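Local atomic coordinates of penicillin-binding protein 2B (Streptococcus pneumoniae, PDB entry 2WAD), a protein that forms peptide cross-links between neighbouring glycan strands of cell-wall peptidoglycan, as a transpeptidase of the elongation machinery that penicillin targets. Residues Thr265-Glu273 against Thr491-Ser499; Val275-Glu284 against Glu297-Ile308. All blocks are in the same frame, centred on the assembly; numbering follows the deposited sequence. Where two conformers were deposited one is given.

How the contacts relate
Contact 1 joins the dimerisation region to the transpeptidase domain, and contact 2 lies between its two segments along the chain. Helix 267-271 of contact 1 runs almost directly into helix 273-276, where contact 2 begins; strands 282-287 and 293-298 then form a hairpin, and the returning chain reaches strand 307-310. Only much later does loop 491-499 come back against helix 267-271. The centres lie about 24 Å apart, yet the contacts touch where E269 and L268 O pack on L276. Contact 1 thus sits near the middle of the molecule, whereas contact 2 is an interrupted run of antiparallel pairing centred about 27 Å from the centre of the chain.

Contact 1: Thr265-Glu273 against Thr491-Ser499; sequences TSYLEKQYE and TGIDLPDES
Y272, just after helix 267-271, reaches across to D494, its OH donating to OD2 at 2.6 Å. The aspartate accepts with its anti lone pair, the one turned from OD1; the carboxylate plane stands at 90° to the phenol ring, with OD2 at the ring edge and in its plane. D494 can present this group because CG sits between its backbone N and carbonyl carbon (chi1 53°) at the centre of an inverse gamma turn. Beside this bond, Q271 bends at chi2 (74°) and lays its chain along the loop backbone: CG lies 3.3 Å from D494 O, while NE2 packs on the L495-P496 peptide without a hydrogen bond, the proline nitrogen carrying no hydrogen. L268 and L495 meet through their CD2 methyls, 3.8 Å apart, and the same L495 methyl lies near the edge of the Y267 ring. P496 suits the exposed flank, where its CD packs 3.6 Å from Y267 O. The backbone N-H groups of I546 and V547 also bind the D494 carboxylate, OD1 and OD2 respectively. With three donors converging on it, this buried carboxylate is probably stabilised as the anion, giving one directional tie to the transpeptidase domain among van der Waals contacts.

Contact 2: Val275-Glu284 against Glu297-Ile308; sequences VLQGKRPVKE and ENIEEGSKGKNI. Unlike the reference sequence in segment 275-284: V275 (reference Thr), P281 (reference Ser). Unlike the reference sequence in segment 297-308: E297 (reference Asp), N298 (reference Thr), K306 (reference Asn).
V282 O accepts two backbone N-H groups, from I299 at 2.8 Å and from E300 at 3.1 Å, both arriving from the same face of its carbonyl plane. This is a classic beta bulge in the antiparallel hairpin of strands 282-287 and 293-298: I299 and E300 together face V282, whose own N-H returns a nearly straight bond (166°) to E300 O, in the carbonyl plane. Strand 51-55 pairs with strand 282-287 on the edge away from strand 293-298. Beyond the bulge, E284 and E297 form a hydrogen-bonded pair, with E297 N donating to E284 O at 2.7 Å. Their side chains run side by side in the same direction, carboxylate planes 76° apart, and the closeness of OE1 of E284 to OE2 of E297 may raise the proton affinity of one of them. The I299 side chain crosses that of E284, its CD1 so close to the carboxylate that the exact spacing is doubtful, while its CB rests on V282 CG1, 4.0 Å away.

Toward the helix, the pairing thins to one bridge, K279 with S303, held by S303 N to K279 O and a weak return bond; K306 N then donates to V275 O at 3.3 Å. K279 stays extended until chi4 (-75°), where the final bend lets NZ donate to E301 O from above the carbonyl plane, at a doubtfully short modelled spacing. V275 CG1 and L276 CD2 pack toward I308, whose strand 307-310 belongs to another sheet. Two glycines permit close backbone approach: G302, with no side chain, lies against the P281 ring, its N 3.5 Å from P281 CG, and G305 CA lies 3.2 Å from L276 O in a CH···O contact.

Contact 1: Thr265-Glu273 against Thr491-Ser499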
ATOM      1  N   THR A 265       1.577  -7.473   8.484  1.00 40.54           N
ATOM      2  CA  THR A 265       0.121  -7.416   8.446  1.00 39.99           C
ATOM      3  C   THR A 265      -0.403  -6.246   7.626  1.00 39.75           C
ATOM      4  O   THR A 265      -1.607  -6.152   7.391  1.00 39.55           O
ATOM      5  CB  THR A 265      -0.451  -7.250   9.847  1.00 38.68           C
ATOM      6  OG1 THR A 265       0.296  -6.226  10.508  1.00 41.71           O
ATOM      7  CG2 THR A 265      -0.312  -8.555  10.629  1.00 41.03           C
ATOM      8  N   SER A 266       0.475  -5.348   7.196  1.00 37.50           N
ATOM      9  CA  SER A 266       0.009  -4.257   6.347  1.00 38.40           C
ATOM     10  C   SER A 266       1.109  -3.685   5.433  1.00 38.54           C
ATOM     11  O   SER A 266       2.293  -3.743   5.759  1.00 36.84           O
ATOM     12  CB  SER A 266      -0.601  -3.155   7.217  1.00 37.14           C
ATOM     13  OG  SER A 266       0.403  -2.564   8.021  1.00 35.20           O
ATOM     14  N   TYR A 267       0.696  -3.139   4.293  1.00 37.79           N
ATOM     15  CA  TYR A 267       1.579  -2.408   3.381  1.00 37.87           C
ATOM     16  C   TYR A 267       2.859  -3.137   2.983  1.00 36.75           C
ATOM     17  O   TYR A 267       2.826  -4.351   2.768  1.00 37.56           O
ATOM     18  CB  TYR A 267       1.774  -0.969   3.881  1.00 36.53           C
ATOM     19  CG  TYR A 267       0.423  -0.330   4.097  1.00 37.67           C
ATOM     20  CD1 TYR A 267      -0.038  -0.031   5.379  1.00 39.58           C
ATOM     21  CD2 TYR A 267      -0.429  -0.091   3.009  1.00 35.89           C
ATOM     22  CE1 TYR A 267      -1.305   0.518   5.581  1.00 36.25           C
ATOM     23  CE2 TYR A 267      -1.687   0.448   3.196  1.00 36.66           C
ATOM     24  CZ  TYR A 267      -2.111   0.751   4.487  1.00 39.43           C
ATOM     25  OH  TYR A 267      -3.362   1.278   4.694  1.00 45.28           O
ATOM     26  N   LEU A 268       3.984  -2.430   2.922  1.00 37.00           N
ATOM     27  CA  LEU A 268       5.253  -3.067   2.556  1.00 36.47           C
ATOM     28  C   LEU A 268       5.631  -4.301   3.398  1.00 37.57           C
ATOM     29  O   LEU A 268       6.145  -5.289   2.856  1.00 37.67           O
ATOM     30  CB  LEU A 268       6.409  -2.056   2.533  1.00 35.18           C
ATOM     31  CG  LEU A 268       6.422  -0.907   1.526  1.00 33.66           C
ATOM     32  CD1 LEU A 268       7.711  -0.085   1.679  1.00 31.80           C
ATOM     33  CD2 LEU A 268       6.277  -1.438   0.092  1.00 25.61           C
ATOM     34  N   GLU A 269       5.408  -4.262   4.709  1.00 36.98           N
ATOM     35  CA  GLU A 269       5.854  -5.375   5.559  1.00 38.04           C
ATOM     36  C   GLU A 269       5.091  -6.607   5.119  1.00 38.23           C
ATOM     37  O   GLU A 269       5.634  -7.704   5.129  1.00 42.42           O
ATOM     38  CB  GLU A 269       5.591  -5.155   7.056  1.00 37.84           C
ATOM     39  CG  GLU A 269       6.414  -4.069   7.730  1.00 36.80           C
ATOM     40  CD  GLU A 269       7.738  -4.563   8.264  1.00 42.05           C
ATOM     41  OE1 GLU A 269       8.229  -5.627   7.811  1.00 40.50           O
ATOM     42  OE2 GLU A 269       8.290  -3.874   9.147  1.00 37.47           O
ATOM     43  N   LYS A 270       3.835  -6.424   4.734  1.00 38.98           N
ATOM     44  CA  LYS A 270       3.027  -7.535   4.264  1.00 40.35           C
ATOM     45  C   LYS A 270       3.396  -7.929   2.839  1.00 40.82           C
ATOM     46  O   LYS A 270       3.583  -9.101   2.540  1.00 41.59           O
ATOM     47  CB  LYS A 270       1.533  -7.211   4.371  1.00 40.21           C
ATOM     48  CG  LYS A 270       0.605  -8.353   3.937  1.00 43.03           C
ATOM     49  CD  LYS A 270      -0.847  -8.053   4.286  1.00 42.65           C
ATOM     50  CE  LYS A 270      -1.778  -8.913   3.465  1.00 46.27           C
ATOM     51  NZ  LYS A 270      -3.086  -9.024   4.145  1.00 45.81           N
ATOM     52  N   GLN A 271       3.474  -6.948   1.947  1.00 38.74           N
ATOM     53  CA  GLN A 271       3.773  -7.235   0.548  1.00 38.05           C
ATOM     54  C   GLN A 271       5.056  -8.053   0.359  1.00 36.94           C
ATOM     55  O   GLN A 271       5.101  -8.958  -0.477  1.00 36.93           O
ATOM     56  CB  GLN A 271       3.832  -5.929  -0.245  1.00 34.55           C
ATOM     57  CG  GLN A 271       3.956  -6.132  -1.711  1.00 36.42           C
ATOM     58  CD  GLN A 271       2.659  -6.602  -2.338  1.00 42.53           C
ATOM     59  OE1 GLN A 271       2.602  -6.861  -3.545  1.00 37.48           O
ATOM     60  NE2 GLN A 271       1.613  -6.709  -1.524  1.00 39.90           N
ATOM     61  N   TYR A 272       6.090  -7.730   1.129  1.00 36.08           N
ATOM     62  CA  TYR A 272       7.402  -8.348   0.968  1.00 35.58           C
ATOM     63  C   TYR A 272       7.752  -9.290   2.113  1.00 36.14           C
ATOM     64  O   TYR A 272       8.925  -9.572   2.369  1.00 36.77           O
ATOM     65  CB  TYR A 272       8.486  -7.286   0.764  1.00 34.53           C
ATOM     66  CG  TYR A 272       8.340  -6.607  -0.578  1.00 36.15           C
ATOM     67  CD1 TYR A 272       7.558  -5.472  -0.719  1.00 32.01           C
ATOM     68  CD2 TYR A 272       8.916  -7.149  -1.716  1.00 35.09           C
ATOM     69  CE1 TYR A 272       7.381  -4.859  -1.956  1.00 37.11           C
ATOM     70  CE2 TYR A 272       8.752  -6.549  -2.945  1.00 36.79           C
ATOM     71  CZ  TYR A 272       7.992  -5.412  -3.069  1.00 36.78           C
ATOM     72  OH  TYR A 272       7.832  -4.833  -4.308  1.00 32.05           O
ATOM     73  N   GLU A 273       6.711  -9.797   2.766  1.00 37.49           N
ATOM     74  CA  GLU A 273       6.824 -10.761   3.853  1.00 39.69           C
ATOM     75  C   GLU A 273       7.719 -11.958   3.519  1.00 40.46           C
ATOM     76  O   GLU A 273       8.535 -12.368   4.329  1.00 42.01           O
ATOM     77  CB  GLU A 273       5.423 -11.229   4.282  1.00 40.21           C
ATOM     78  CG  GLU A 273       5.379 -12.522   5.095  1.00 37.70           C
ATOM     79  CD  GLU A 273       6.157 -12.454   6.396  1.00 43.11           C
ATOM     80  OE1 GLU A 273       6.119 -11.416   7.105  1.00 38.47           O
ATOM     81  OE2 GLU A 273       6.792 -13.479   6.720  1.00 42.85           O
ATOM     82  N   THR A 491      -3.345  -0.674 -11.009  1.00 38.20           N
ATOM     83  CA  THR A 491      -2.056  -0.118 -11.432  1.00 35.35           C
ATOM     84  C   THR A 491      -0.921  -1.128 -11.415  1.00 36.54           C
ATOM     85  O   THR A 491       0.057  -0.967 -12.155  1.00 37.81           O
ATOM     86  CB  THR A 491      -1.635   1.122 -10.590  1.00 33.38           C
ATOM     87  OG1 THR A 491      -1.372   0.741  -9.241  1.00 39.74           O
ATOM     88  CG2 THR A 491      -2.709   2.176 -10.572  1.00 32.01           C
ATOM     89  N   GLY A 492      -1.033  -2.152 -10.573  1.00 35.79           N
ATOM     90  CA  GLY A 492       0.061  -3.102 -10.362  1.00 35.03           C
ATOM     91  C   GLY A 492       1.011  -2.740  -9.227  1.00 38.04           C
ATOM     92  O   GLY A 492       2.065  -3.378  -9.028  1.00 36.57           O
ATOM     93  N   ILE A 493       0.684  -1.676  -8.495  1.00 38.66           N
ATOM     94  CA  ILE A 493       1.619  -1.193  -7.479  1.00 36.81           C
ATOM     95  C   ILE A 493       1.834  -2.268  -6.405  1.00 39.43           C
ATOM     96  O   ILE A 493       0.908  -3.029  -6.109  1.00 37.88           O
ATOM     97  CB  ILE A 493       1.179   0.116  -6.839  1.00 38.89           C
ATOM     98  CG1 ILE A 493       2.362   0.753  -6.097  1.00 42.20           C
ATOM     99  CG2 ILE A 493      -0.029  -0.078  -5.939  1.00 32.88           C
ATOM    100  CD1 ILE A 493       2.012   2.030  -5.428  1.00 49.58           C
ATOM    101  N   ASP A 494       3.053  -2.331  -5.859  1.00 36.92           N
ATOM    102  CA  ASP A 494       3.459  -3.356  -4.896  1.00 34.95           C
ATOM    103  C   ASP A 494       2.981  -3.067  -3.463  1.00 36.40           C
ATOM    104  O   ASP A 494       3.779  -2.963  -2.516  1.00 34.48           O
ATOM    105  CB  ASP A 494       4.981  -3.573  -4.965  1.00 34.37           C
ATOM    106  CG  ASP A 494       5.799  -2.261  -4.816  1.00 40.03           C
ATOM    107  OD1 ASP A 494       5.258  -1.131  -5.012  1.00 35.43           O
ATOM    108  OD2 ASP A 494       7.029  -2.381  -4.574  1.00 37.03           O
ATOM    109  N   LEU A 495       1.666  -2.928  -3.305  1.00 37.91           N
ATOM    110  CA  LEU A 495       1.041  -2.806  -1.992  1.00 39.77           C
ATOM    111  C   LEU A 495      -0.150  -3.753  -2.010  1.00 41.02           C
ATOM    112  O   LEU A 495      -0.683  -4.024  -3.078  1.00 42.40           O
ATOM    113  CB  LEU A 495       0.582  -1.364  -1.711  1.00 37.89           C
ATOM    114  CG  LEU A 495       1.677  -0.313  -1.464  1.00 39.41           C
ATOM    115  CD1 LEU A 495       1.112   1.098  -1.375  1.00 39.02           C
ATOM    116  CD2 LEU A 495       2.549  -0.626  -0.254  1.00 35.49           C
ATOM    117  N   PRO A 496      -0.546  -4.291  -0.847  1.00 42.29           N
ATOM    118  CA  PRO A 496      -1.548  -5.366  -0.851  1.00 45.25           C
ATOM    119  C   PRO A 496      -2.886  -5.001  -1.499  1.00 47.26           C
ATOM    120  O   PRO A 496      -3.460  -5.815  -2.218  1.00 50.00           O
ATOM    121  CB  PRO A 496      -1.732  -5.733   0.630  1.00 42.38           C
ATOM    122  CG  PRO A 496      -0.694  -4.965   1.394  1.00 42.70           C
ATOM    123  CD  PRO A 496       0.136  -4.148   0.450  1.00 42.30           C
ATOM    124  N   ASP A 497      -3.360  -3.778  -1.274  0.50 47.58           N
ATOM    125  CA  ASP A 497      -4.703  -3.376  -1.684  0.50 48.61           C
ATOM    126  C   ASP A 497      -4.814  -1.917  -2.134  0.50 48.04           C
ATOM    127  O   ASP A 497      -4.760  -1.008  -1.314  0.50 51.46           O
ATOM    128  CB  ASP A 497      -5.692  -3.612  -0.536  0.50 48.40           C
ATOM    129  CG  ASP A 497      -7.138  -3.389  -0.952  0.50 49.76           C
ATOM    130  OD1 ASP A 497      -7.493  -3.753  -2.096  0.50 45.20           O
ATOM    131  OD2 ASP A 497      -7.916  -2.857  -0.131  0.50 47.12           O
ATOM    132  N   GLU A 498      -5.010  -1.685  -3.425  1.00 46.68           N
ATOM    133  CA  GLU A 498      -5.190  -0.328  -3.924  1.00 45.09           C
ATOM    134  C   GLU A 498      -6.661  -0.158  -4.313  1.00 45.39           C
ATOM    135  O   GLU A 498      -7.310  -1.101  -4.759  1.00 46.93           O
ATOM    136  CB  GLU A 498      -4.317  -0.124  -5.165  1.00 43.26           C
ATOM    137  CG  GLU A 498      -4.620  -1.118  -6.272  1.00 44.45           C
ATOM    138  CD  GLU A 498      -3.815  -0.877  -7.529  1.00 45.20           C
ATOM    139  OE1 GLU A 498      -3.374  -1.870  -8.140  1.00 59.26           O
ATOM    140  OE2 GLU A 498      -3.613   0.293  -7.896  1.00 43.99           O
ATOM    141  N   SER A 499      -7.198   1.046  -4.167  1.00 42.35           N
ATOM    142  CA  SER A 499      -8.451   1.371  -4.848  1.00 41.42           C
ATOM    143  C   SER A 499      -8.268   1.352  -6.363  1.00 39.93           C
ATOM    144  O   SER A 499      -7.250   1.814  -6.865  1.00 40.31           O
ATOM    145  CB  SER A 499      -8.908   2.771  -4.452  1.00 41.93           C
ATOM    146  OG  SER A 499     -10.099   3.098  -5.147  1.00 38.26           O
TER

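Contact 2: Val275-Glu284 against Glu297-Ile308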
ATOM      1  N   VAL A 275      10.153 -12.041   1.547  1.00 42.18           N
ATOM      2  CA  VAL A 275      11.533 -11.578   1.484  1.00 40.58           C
ATOM      3  C   VAL A 275      12.054 -11.240   2.881  1.00 39.23           C
ATOM      4  O   VAL A 275      13.194 -11.551   3.201  1.00 39.04           O
ATOM      5  CB  VAL A 275      11.683 -10.334   0.575  1.00 43.00           C
ATOM      6  CG1 VAL A 275      13.123  -9.822   0.638  1.00 44.95           C
ATOM      7  CG2 VAL A 275      11.293 -10.646  -0.867  1.00 40.14           C
ATOM      8  N   LEU A 276      11.229 -10.613   3.715  1.00 37.83           N
ATOM      9  CA  LEU A 276      11.704 -10.094   4.993  1.00 37.73           C
ATOM     10  C   LEU A 276      11.841 -11.184   6.070  1.00 38.96           C
ATOM     11  O   LEU A 276      12.702 -11.087   6.957  1.00 37.71           O
ATOM     12  CB  LEU A 276      10.816  -8.946   5.478  1.00 36.51           C
ATOM     13  CG  LEU A 276      10.735  -7.673   4.623  1.00 37.74           C
ATOM     14  CD1 LEU A 276       9.454  -6.911   4.937  1.00 34.48           C
ATOM     15  CD2 LEU A 276      11.944  -6.772   4.798  1.00 29.57           C
ATOM     16  N   GLN A 277      11.023 -12.232   5.983  1.00 39.52           N
ATOM     17  CA  GLN A 277      10.991 -13.277   7.020  1.00 40.40           C
ATOM     18  C   GLN A 277      12.322 -14.002   7.202  1.00 41.49           C
ATOM     19  O   GLN A 277      12.876 -14.540   6.252  1.00 41.42           O
ATOM     20  CB  GLN A 277       9.888 -14.305   6.750  1.00 40.69           C
ATOM     21  CG  GLN A 277       9.700 -15.355   7.858  1.00 40.03           C
ATOM     22  CD  GLN A 277       9.170 -14.739   9.136  1.00 40.28           C
ATOM     23  OE1 GLN A 277       8.189 -13.993   9.110  1.00 45.81           O
ATOM     24  NE2 GLN A 277       9.835 -15.012  10.251  1.00 28.87           N
ATOM     25  N   GLY A 278      12.837 -14.027   8.426  1.00 42.97           N
ATOM     26  CA  GLY A 278      14.111 -14.680   8.676  1.00 46.05           C
ATOM     27  C   GLY A 278      14.081 -16.131   8.236  1.00 48.10           C
ATOM     28  O   GLY A 278      13.051 -16.798   8.325  1.00 48.27           O
ATOM     29  N   LYS A 279      15.212 -16.619   7.740  1.00 49.45           N
ATOM     30  CA  LYS A 279      15.351 -18.041   7.453  1.00 50.80           C
ATOM     31  C   LYS A 279      15.571 -18.774   8.775  1.00 49.85           C
ATOM     32  O   LYS A 279      16.436 -18.409   9.567  1.00 49.43           O
ATOM     33  CB  LYS A 279      16.519 -18.290   6.497  1.00 51.75           C
ATOM     34  CG  LYS A 279      16.723 -19.749   6.119  1.00 55.68           C
ATOM     35  CD  LYS A 279      18.154 -20.006   5.655  1.00 61.01           C
ATOM     36  CE  LYS A 279      18.470 -21.498   5.586  1.00 59.84           C
ATOM     37  NZ  LYS A 279      18.674 -22.103   6.941  1.00 60.73           N
ATOM     38  N   ARG A 280      14.780 -19.810   9.019  1.00 50.42           N
ATOM     39  CA  ARG A 280      14.745 -20.431  10.345  1.00 52.90           C
ATOM     40  C   ARG A 280      15.849 -21.446  10.625  1.00 51.76           C
ATOM     41  O   ARG A 280      16.216 -22.210   9.731  1.00 51.46           O
ATOM     42  CB  ARG A 280      13.397 -21.120  10.523  1.00 54.09           C
ATOM     43  CG  ARG A 280      12.231 -20.275  10.070  1.00 53.80           C
ATOM     44  CD  ARG A 280      10.950 -20.903  10.556  1.00 61.68           C
ATOM     45  NE  ARG A 280       9.783 -20.118  10.175  1.00 71.97           N
ATOM     46  CZ  ARG A 280       8.578 -20.266  10.717  1.00 77.33           C
ATOM     47  NH1 ARG A 280       8.376 -21.177  11.668  1.00 74.16           N
ATOM     48  NH2 ARG A 280       7.578 -19.501  10.292  1.00 78.15           N
ATOM     49  N   PRO A 281      16.388 -21.464  11.862  1.00 52.01           N
ATOM     50  CA  PRO A 281      17.161 -22.659  12.213  1.00 49.99           C
ATOM     51  C   PRO A 281      16.255 -23.889  12.363  1.00 49.84           C
ATOM     52  O   PRO A 281      15.133 -23.789  12.870  1.00 47.78           O
ATOM     53  CB  PRO A 281      17.828 -22.297  13.551  1.00 49.31           C
ATOM     54  CG  PRO A 281      17.824 -20.817  13.614  1.00 51.43           C
ATOM     55  CD  PRO A 281      16.594 -20.368  12.831  1.00 52.97           C
ATOM     56  N   VAL A 282      16.745 -25.038  11.902  1.00 48.76           N
ATOM     57  CA  VAL A 282      16.027 -26.308  11.992  1.00 47.83           C
ATOM     58  C   VAL A 282      16.950 -27.363  12.602  1.00 47.89           C
ATOM     59  O   VAL A 282      18.127 -27.466  12.247  1.00 47.93           O
ATOM     60  CB  VAL A 282      15.553 -26.810  10.607  1.00 48.88           C
ATOM     61  CG1 VAL A 282      15.179 -28.283  10.666  1.00 49.10           C
ATOM     62  CG2 VAL A 282      14.377 -25.988  10.068  1.00 47.92           C
ATOM     63  N   LYS A 283      16.415 -28.144  13.532  1.00 46.37           N
ATOM     64  CA  LYS A 283      17.198 -29.156  14.232  1.00 44.09           C
ATOM     65  C   LYS A 283      16.423 -30.461  14.244  1.00 43.10           C
ATOM     66  O   LYS A 283      15.204 -30.478  14.074  1.00 41.09           O
ATOM     67  CB  LYS A 283      17.464 -28.720  15.674  1.00 43.72           C
ATOM     68  CG  LYS A 283      18.351 -27.495  15.788  1.00 48.22           C
ATOM     69  CD  LYS A 283      18.873 -27.274  17.204  1.00 52.86           C
ATOM     70  CE  LYS A 283      20.204 -26.531  17.172  1.00 54.68           C
ATOM     71  NZ  LYS A 283      20.242 -25.503  16.086  1.00 44.96           N
ATOM     72  N   GLU A 284      17.131 -31.566  14.439  1.00 43.62           N
ATOM     73  CA  GLU A 284      16.450 -32.803  14.788  1.00 44.32           C
ATOM     74  C   GLU A 284      16.954 -33.306  16.137  1.00 43.62           C
ATOM     75  O   GLU A 284      18.161 -33.361  16.383  1.00 44.65           O
ATOM     76  CB  GLU A 284      16.524 -33.840  13.664  1.00 45.66           C
ATOM     77  CG  GLU A 284      15.595 -33.475  12.510  1.00 53.37           C
ATOM     78  CD  GLU A 284      15.474 -34.527  11.419  1.00 63.86           C
ATOM     79  OE1 GLU A 284      15.950 -35.668  11.612  1.00 67.24           O
ATOM     80  OE2 GLU A 284      14.885 -34.192  10.361  1.00 68.85           O
ATOM     81  N   GLU A 297      20.781 -32.746  16.759  1.00 54.97           N
ATOM     82  CA  GLU A 297      21.397 -32.682  15.434  1.00 57.49           C
ATOM     83  C   GLU A 297      20.775 -31.567  14.574  1.00 58.38           C
ATOM     84  O   GLU A 297      19.589 -31.597  14.242  1.00 57.45           O
ATOM     85  CB  GLU A 297      21.296 -34.049  14.742  1.00 57.77           C
ATOM     86  CG  GLU A 297      21.832 -34.111  13.310  1.00 64.07           C
ATOM     87  CD  GLU A 297      21.004 -34.998  12.374  1.00 68.34           C
ATOM     88  OE1 GLU A 297      21.571 -35.490  11.375  1.00 67.76           O
ATOM     89  OE2 GLU A 297      19.790 -35.203  12.608  1.00 68.77           O
ATOM     90  N   ASN A 298      21.577 -30.566  14.225  1.00 59.53           N
ATOM     91  CA  ASN A 298      21.094 -29.467  13.392  1.00 61.78           C
ATOM     92  C   ASN A 298      21.017 -29.846  11.912  1.00 61.94           C
ATOM     93  O   ASN A 298      21.760 -30.707  11.434  1.00 63.47           O
ATOM     94  CB  ASN A 298      21.961 -28.222  13.583  1.00 61.78           C
ATOM     95  CG  ASN A 298      23.426 -28.491  13.304  1.00 64.49           C
ATOM     96  OD1 ASN A 298      23.777 -29.070  12.273  1.00 65.95           O
ATOM     97  ND2 ASN A 298      24.288 -28.080  14.228  1.00 63.49           N
ATOM     98  N   ILE A 299      20.098 -29.212  11.195  1.00 61.99           N
ATOM     99  CA  ILE A 299      19.891 -29.490   9.780  1.00 61.65           C
ATOM    100  C   ILE A 299      20.073 -28.206   8.966  1.00 62.29           C
ATOM    101  O   ILE A 299      20.732 -28.202   7.926  1.00 63.02           O
ATOM    102  CB  ILE A 299      18.514 -30.148   9.539  1.00 61.43           C
ATOM    103  CG1 ILE A 299      18.511 -31.579  10.091  1.00 62.38           C
ATOM    104  CG2 ILE A 299      18.124 -30.108   8.060  1.00 61.16           C
ATOM    105  CD1 ILE A 299      17.332 -32.413   9.630  1.00 64.42           C
ATOM    106  N   GLU A 300      19.509 -27.104   9.445  1.00 61.68           N
ATOM    107  CA  GLU A 300      19.774 -25.815   8.816  1.00 62.07           C
ATOM    108  C   GLU A 300      19.981 -24.732   9.858  1.00 60.81           C
ATOM    109  O   GLU A 300      19.224 -24.620  10.822  1.00 60.40           O
ATOM    110  CB  GLU A 300      18.649 -25.406   7.872  1.00 61.80           C
ATOM    111  CG  GLU A 300      18.521 -26.274   6.641  1.00 66.46           C
ATOM    112  CD  GLU A 300      17.083 -26.358   6.173  1.00 74.13           C
ATOM    113  OE1 GLU A 300      16.313 -25.406   6.434  1.00 79.93           O
ATOM    114  OE2 GLU A 300      16.720 -27.379   5.552  1.00 76.21           O
ATOM    115  N   GLU A 301      21.033 -23.947   9.661  1.00 60.27           N
ATOM    116  CA  GLU A 301      21.259 -22.801  10.522  1.00 60.71           C
ATOM    117  C   GLU A 301      20.515 -21.590   9.973  1.00 58.92           C
ATOM    118  O   GLU A 301      20.308 -21.458   8.766  1.00 56.40           O
ATOM    119  CB  GLU A 301      22.749 -22.536  10.700  1.00 61.46           C
ATOM    120  CG  GLU A 301      23.453 -23.708  11.372  1.00 67.67           C
ATOM    121  CD  GLU A 301      24.939 -23.481  11.480  1.00 75.37           C
ATOM    122  OE1 GLU A 301      25.379 -22.376  11.093  1.00 82.23           O
ATOM    123  OE2 GLU A 301      25.653 -24.394  11.949  1.00 78.36           O
ATOM    124  N   GLY A 302      20.080 -20.730  10.887  1.00 57.73           N
ATOM    125  CA  GLY A 302      19.196 -19.648  10.518  1.00 55.42           C
ATOM    126  C   GLY A 302      19.979 -18.405  10.170  1.00 53.75           C
ATOM    127  O   GLY A 302      21.167 -18.301  10.487  1.00 52.83           O
ATOM    128  N   SER A 303      19.279 -17.470   9.534  1.00 50.53           N
ATOM    129  CA  SER A 303      19.820 -16.165   9.185  1.00 47.86           C
ATOM    130  C   SER A 303      18.729 -15.096   9.184  1.00 45.98           C
ATOM    131  O   SER A 303      17.555 -15.377   8.916  1.00 44.25           O
ATOM    132  CB  SER A 303      20.480 -16.210   7.803  1.00 48.15           C
ATOM    133  OG  SER A 303      19.599 -16.757   6.836  1.00 48.20           O
ATOM    134  N   LYS A 304      19.154 -13.878   9.505  1.00 43.07           N
ATOM    135  CA  LYS A 304      18.368 -12.672   9.329  1.00 41.95           C
ATOM    136  C   LYS A 304      17.708 -12.642   7.947  1.00 40.77           C
ATOM    137  O   LYS A 304      18.327 -12.985   6.936  1.00 39.19           O
ATOM    138  CB  LYS A 304      19.276 -11.450   9.528  1.00 41.63           C
ATOM    139  CG  LYS A 304      18.580 -10.102   9.400  1.00 39.15           C
ATOM    140  CD  LYS A 304      19.469  -8.995   9.951  1.00 38.36           C
ATOM    141  CE  LYS A 304      18.805  -7.633   9.801  1.00 45.29           C
ATOM    142  NZ  LYS A 304      19.220  -6.707  10.880  1.00 43.30           N
ATOM    143  N   GLY A 305      16.437 -12.263   7.911  1.00 38.10           N
ATOM    144  CA  GLY A 305      15.781 -12.019   6.631  1.00 37.28           C
ATOM    145  C   GLY A 305      16.554 -11.049   5.752  1.00 37.27           C
ATOM    146  O   GLY A 305      17.502 -10.397   6.217  1.00 34.89           O
ATOM    147  N   LYS A 306      16.170 -10.980   4.476  1.00 34.46           N
ATOM    148  CA  LYS A 306      16.842 -10.079   3.550  1.00 35.72           C
ATOM    149  C   LYS A 306      16.200  -8.707   3.674  1.00 36.58           C
ATOM    150  O   LYS A 306      15.168  -8.563   4.336  1.00 35.65           O
ATOM    151  CB  LYS A 306      16.809 -10.576   2.100  1.00 34.80           C
ATOM    152  CG  LYS A 306      17.477 -11.946   1.848  1.00 39.26           C
ATOM    153  CD  LYS A 306      18.753 -12.127   2.665  1.00 36.88           C
ATOM    154  CE  LYS A 306      19.291 -13.547   2.615  1.00 42.20           C
ATOM    155  NZ  LYS A 306      20.429 -13.751   3.571  1.00 43.11           N
ATOM    156  N   ASN A 307      16.828  -7.713   3.052  1.00 35.58           N
ATOM    157  CA  ASN A 307      16.412  -6.321   3.179  1.00 35.11           C
ATOM    158  C   ASN A 307      15.866  -5.849   1.841  1.00 35.52           C
ATOM    159  O   ASN A 307      16.274  -6.368   0.797  1.00 34.23           O
ATOM    160  CB  ASN A 307      17.598  -5.436   3.599  1.00 34.71           C
ATOM    161  CG  ASN A 307      18.355  -5.994   4.794  1.00 35.14           C
ATOM    162  OD1 ASN A 307      19.477  -6.475   4.650  1.00 39.97           O
ATOM    163  ND2 ASN A 307      17.745  -5.937   5.975  1.00 23.79           N
ATOM    164  N   ILE A 308      14.942  -4.890   1.879  1.00 33.62           N
ATOM    165  CA  ILE A 308      14.510  -4.207   0.672  1.00 36.08           C
ATOM    166  C   ILE A 308      14.947  -2.749   0.770  1.00 36.75           C
ATOM    167  O   ILE A 308      14.900  -2.158   1.855  1.00 36.76           O
ATOM    168  CB  ILE A 308      12.974  -4.275   0.471  1.00 34.41           C
ATOM    169  CG1 ILE A 308      12.247  -3.762   1.714  1.00 31.77           C
ATOM    170  CG2 ILE A 308      12.546  -5.709   0.163  1.00 38.82           C
ATOM    171  CD1 ILE A 308      10.743  -3.546   1.551  1.00 37.06           C
TER